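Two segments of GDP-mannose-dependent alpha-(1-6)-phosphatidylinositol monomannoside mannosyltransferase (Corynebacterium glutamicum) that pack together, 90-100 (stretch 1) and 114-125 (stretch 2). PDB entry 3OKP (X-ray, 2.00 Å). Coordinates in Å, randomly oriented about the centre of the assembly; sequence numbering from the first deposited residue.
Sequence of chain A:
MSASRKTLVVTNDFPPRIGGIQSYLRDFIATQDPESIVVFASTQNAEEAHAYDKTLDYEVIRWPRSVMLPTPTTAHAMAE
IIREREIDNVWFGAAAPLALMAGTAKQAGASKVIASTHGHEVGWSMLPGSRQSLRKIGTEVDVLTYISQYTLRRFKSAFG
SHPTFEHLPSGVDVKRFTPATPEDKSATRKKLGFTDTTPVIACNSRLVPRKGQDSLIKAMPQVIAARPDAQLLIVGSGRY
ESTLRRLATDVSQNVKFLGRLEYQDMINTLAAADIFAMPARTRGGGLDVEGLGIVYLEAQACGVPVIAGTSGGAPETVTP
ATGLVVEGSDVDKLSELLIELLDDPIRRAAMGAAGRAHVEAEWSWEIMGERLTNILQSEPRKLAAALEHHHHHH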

# COMPACT_ATOMS: atom_id res chain seq x y z
N VAL A 90 -3.29 22.26 -6.57
CA VAL A 90 -4.44 21.61 -5.95
C VAL A 90 -4.31 20.10 -6.17
O VAL A 90 -4.27 19.62 -7.31
CB VAL A 90 -5.79 22.14 -6.51
CG1 VAL A 90 -6.97 21.34 -5.95
CG2 VAL A 90 -5.95 23.61 -6.18
N TRP A 91 -4.21 19.37 -5.06
CA TRP A 91 -4.00 17.94 -5.09
C TRP A 91 -5.22 17.21 -4.53
O TRP A 91 -5.49 17.27 -3.33
CB TRP A 91 -2.72 17.57 -4.32
CG TRP A 91 -2.38 16.11 -4.26
CD1 TRP A 91 -2.79 15.12 -5.11
CD2 TRP A 91 -1.50 15.47 -3.32
NE1 TRP A 91 -2.25 13.91 -4.74
CE2 TRP A 91 -1.45 14.10 -3.65
CE3 TRP A 91 -0.76 15.93 -2.22
CZ2 TRP A 91 -0.69 13.17 -2.92
CZ3 TRP A 91 -0.00 15.01 -1.49
CH2 TRP A 91 0.02 13.65 -1.85
N PHE A 92 -5.95 16.54 -5.42
CA PHE A 92 -7.04 15.67 -5.01
C PHE A 92 -6.45 14.32 -4.60
O PHE A 92 -5.96 13.56 -5.45
CB PHE A 92 -8.08 15.51 -6.13
CG PHE A 92 -8.75 16.80 -6.52
CD1 PHE A 92 -9.83 17.30 -5.79
CD2 PHE A 92 -8.29 17.53 -7.62
CE1 PHE A 92 -10.44 18.50 -6.15
CE2 PHE A 92 -8.90 18.73 -7.98
CZ PHE A 92 -9.98 19.21 -7.24
N GLY A 93 -6.49 14.05 -3.30
CA GLY A 93 -5.89 12.84 -2.72
C GLY A 93 -6.42 11.55 -3.32
O GLY A 93 -5.71 10.55 -3.38
N ALA A 94 -7.68 11.59 -3.74
CA ALA A 94 -8.30 10.51 -4.49
C ALA A 94 -9.03 11.13 -5.67
O ALA A 94 -9.80 12.08 -5.49
CB ALA A 94 -9.25 9.71 -3.60
N ALA A 95 -8.77 10.61 -6.86
CA ALA A 95 -9.27 11.21 -8.10
C ALA A 95 -10.79 11.17 -8.23
O ALA A 95 -11.43 12.21 -8.40
CB ALA A 95 -8.61 10.55 -9.31
N ALA A 96 -11.37 9.98 -8.13
CA ALA A 96 -12.81 9.81 -8.31
C ALA A 96 -13.55 9.78 -6.98
O ALA A 96 -13.22 8.97 -6.11
CB ALA A 96 -13.10 8.54 -9.11
N PRO A 97 -14.58 10.64 -6.81
CA PRO A 97 -15.10 11.63 -7.75
C PRO A 97 -14.67 13.10 -7.53
O PRO A 97 -15.06 13.95 -8.33
CB PRO A 97 -16.61 11.52 -7.52
CG PRO A 97 -16.73 11.22 -6.03
CD PRO A 97 -15.41 10.60 -5.58
N LEU A 98 -13.91 13.40 -6.48
CA LEU A 98 -13.64 14.80 -6.10
C LEU A 98 -12.88 15.64 -7.14
O LEU A 98 -13.08 16.85 -7.21
CB LEU A 98 -12.95 14.91 -4.73
CG LEU A 98 -13.81 14.79 -3.47
CD1 LEU A 98 -12.92 14.93 -2.24
CD2 LEU A 98 -14.94 15.82 -3.43
N ALA A 99 -12.02 15.00 -7.93
CA ALA A 99 -11.27 15.69 -8.98
C ALA A 99 -12.15 16.21 -10.12
O ALA A 99 -11.65 16.84 -11.06
CB ALA A 99 -10.14 14.81 -9.51
N LEU A 100 -13.45 15.95 -10.04
CA LEU A 100 -14.42 16.59 -10.94
C LEU A 100 -14.55 18.09 -10.64
O LEU A 100 -15.19 18.82 -11.40
CB LEU A 100 -15.78 15.89 -10.87
CG LEU A 100 -15.89 14.48 -11.46
CD1 LEU A 100 -17.18 13.80 -11.01
CD2 LEU A 100 -15.77 14.47 -12.98
N ILE A 114 -3.34 18.26 -9.51
CA ILE A 114 -2.88 16.88 -9.38
C ILE A 114 -4.01 16.04 -8.81
O ILE A 114 -4.74 16.50 -7.93
CB ILE A 114 -1.62 16.77 -8.46
CG1 ILE A 114 -0.53 17.77 -8.87
CG2 ILE A 114 -1.06 15.36 -8.45
CD1 ILE A 114 -0.52 19.05 -8.06
N ALA A 115 -4.16 14.82 -9.31
CA ALA A 115 -5.08 13.85 -8.73
C ALA A 115 -4.41 12.48 -8.61
O ALA A 115 -3.76 12.02 -9.55
CB ALA A 115 -6.37 13.75 -9.55
N SER A 116 -4.57 11.85 -7.45
CA SER A 116 -3.98 10.53 -7.19
C SER A 116 -5.00 9.41 -7.34
O SER A 116 -6.07 9.46 -6.75
CB SER A 116 -3.33 10.48 -5.80
OG SER A 116 -2.17 11.29 -5.73
N THR A 117 -4.65 8.41 -8.14
CA THR A 117 -5.46 7.20 -8.25
C THR A 117 -4.92 6.15 -7.30
O THR A 117 -3.76 6.22 -6.87
CB THR A 117 -5.48 6.63 -9.68
OG1 THR A 117 -4.15 6.25 -10.07
CG2 THR A 117 -6.05 7.65 -10.67
N HIS A 118 -5.76 5.18 -6.96
CA HIS A 118 -5.37 4.09 -6.08
C HIS A 118 -5.82 2.75 -6.67
O HIS A 118 -5.27 2.31 -7.68
CB HIS A 118 -5.91 4.33 -4.66
CG HIS A 118 -5.55 5.68 -4.11
ND1 HIS A 118 -4.40 5.91 -3.39
CD2 HIS A 118 -6.18 6.88 -4.20
CE1 HIS A 118 -4.34 7.18 -3.05
NE2 HIS A 118 -5.41 7.79 -3.53
N GLY A 119 -6.82 2.12 -6.07
CA GLY A 119 -7.34 0.85 -6.58
C GLY A 119 -8.66 0.96 -7.32
O GLY A 119 -8.87 0.30 -8.34
N HIS A 120 -9.54 1.82 -6.82
CA HIS A 120 -10.93 1.91 -7.28
C HIS A 120 -11.10 2.31 -8.75
O HIS A 120 -12.04 1.84 -9.41
CB HIS A 120 -11.74 2.86 -6.39
N GLU A 121 -10.21 3.16 -9.26
CA GLU A 121 -10.31 3.67 -10.63
C GLU A 121 -10.26 2.58 -11.71
O GLU A 121 -10.76 2.78 -12.82
CB GLU A 121 -9.24 4.74 -10.90
CG GLU A 121 -9.52 6.10 -10.25
CD GLU A 121 -9.02 6.21 -8.81
OE1 GLU A 121 -8.33 5.28 -8.33
OE2 GLU A 121 -9.31 7.24 -8.17
N VAL A 122 -9.66 1.43 -11.38
CA VAL A 122 -9.65 0.26 -12.26
C VAL A 122 -11.08 -0.18 -12.59
O VAL A 122 -11.42 -0.38 -13.75
CB VAL A 122 -8.84 -0.92 -11.65
CG1 VAL A 122 -8.89 -2.14 -12.57
CG2 VAL A 122 -7.40 -0.52 -11.38
N GLY A 123 -11.90 -0.32 -11.55
CA GLY A 123 -13.30 -0.69 -11.71
C GLY A 123 -14.12 0.38 -12.42
O GLY A 123 -15.09 0.06 -13.11
N TRP A 124 -13.72 1.64 -12.25
CA TRP A 124 -14.37 2.78 -12.91
C TRP A 124 -14.19 2.76 -14.44
O TRP A 124 -15.01 3.31 -15.17
CB TRP A 124 -13.86 4.11 -12.34
CG TRP A 124 -14.48 4.52 -11.03
CD1 TRP A 124 -14.42 3.84 -9.85
CD2 TRP A 124 -15.24 5.71 -10.77
NE1 TRP A 124 -15.10 4.52 -8.87
CE2 TRP A 124 -15.61 5.67 -9.40
CE3 TRP A 124 -15.64 6.80 -11.55
CZ2 TRP A 124 -16.37 6.69 -8.80
CZ3 TRP A 124 -16.40 7.81 -10.96
CH2 TRP A 124 -16.75 7.74 -9.59
N SER A 125 -13.11 2.13 -14.90
CA SER A 125 -12.84 2.04 -16.34
C SER A 125 -13.67 0.95 -17.04
O SER A 125 -13.57 0.78 -18.26
CB SER A 125 -11.35 1.83 -16.59
OG SER A 125 -10.93 0.54 -16.16

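What fills the apolar centre of this contact? Small side chains do, gathered around Ala-115. Its methyl lies 3.9 Å from Ala-95 CB (Ala-115 CB to Ala-95 CB) and the same 3.9 Å from Ala-99 (Ala-115 CB to Ala-99 CB), while Phe-92 adds a looser contact, CB to Ala-115 CB at 4.2 Å. Ala-95 and Ala-99 are brought together by the turn that follows the strand of stretch 1, in which Ala-99 N donates to Ala-95 O at 2.9 Å. Phe-92 and Ala-115 share one face of the sheet; Trp-91 and Ile-114 share the other, where the indole meets its neighbour at 3.8 Å, Trp-91 CD1 to Ile-114 CG2.

How are the two strands held side by side? They run parallel, with an angle of 17° between their directions, and the backbone bonds alternate as a parallel ladder requires. Ile-114 N donates to Val-90 O at 2.7 Å, Phe-92 N to Ile-114 O at 2.8 Å, and Ser-116 N to Phe-92 O at 3.0 Å. Stretch 1 leaves its strand after Phe-92, yet the pairing does not stop there: Ala-95 N still reaches Ser-116 O at 2.9 Å, although its angle of 132° is more bent than those of the ladder. The same carbonyls also receive CA-H...O contacts, as when Trp-91 CA approaches Ile-114 O at 3.3 Å and Ala-94 CA approaches Ser-116 O at 3.3 Å.

What does Trp-124 contribute farther along? It offers a flat surface to Ala-96. The methyl CB of Ala-96 sits 3.6 Å from the centroid of the six-membered ring of Trp-124 and only 4° off the ring normal, so the methyl carbon lies almost directly above the ring centre. Pro-97, which follows a cis peptide bond, touches the same indole more lightly, CB to Trp-124 CH2 at 4.3 Å. These two residues extend the apolar contact beyond the sheet to a partly exposed margin.

Which polar side chains complete the contact? Trp-91 and Ser-116 bond side chain to side chain, while His-118 and Glu-121 bond to backbone. The buried indole of Trp-91 uses its edge: NE1 donates to Ser-116 OG at 2.8 Å, so the ring nitrogen finds an acceptor while its neighbour CD1 remains against Ile-114. The imidazole of His-118 also works edge-on, NE2 donating to Gly-93 O at 2.8 Å with a nearly straight angle of 170°, and so holds the backbone where stretch 1 has just left its strand. Glu-121 spans the two stretches with its carboxylate. Glu-121 OE1 accepts from His-118 N at 2.9 Å within stretch 2, whereas Glu-121 OE2 receives a weak bond from Ala-96 N at 3.4 Å. Glu-121 OE2 also lies 3.6 Å from Ala-95 CB, placing the carboxylate beside Ala-95, at the margin of the alanine cluster, in a buried position.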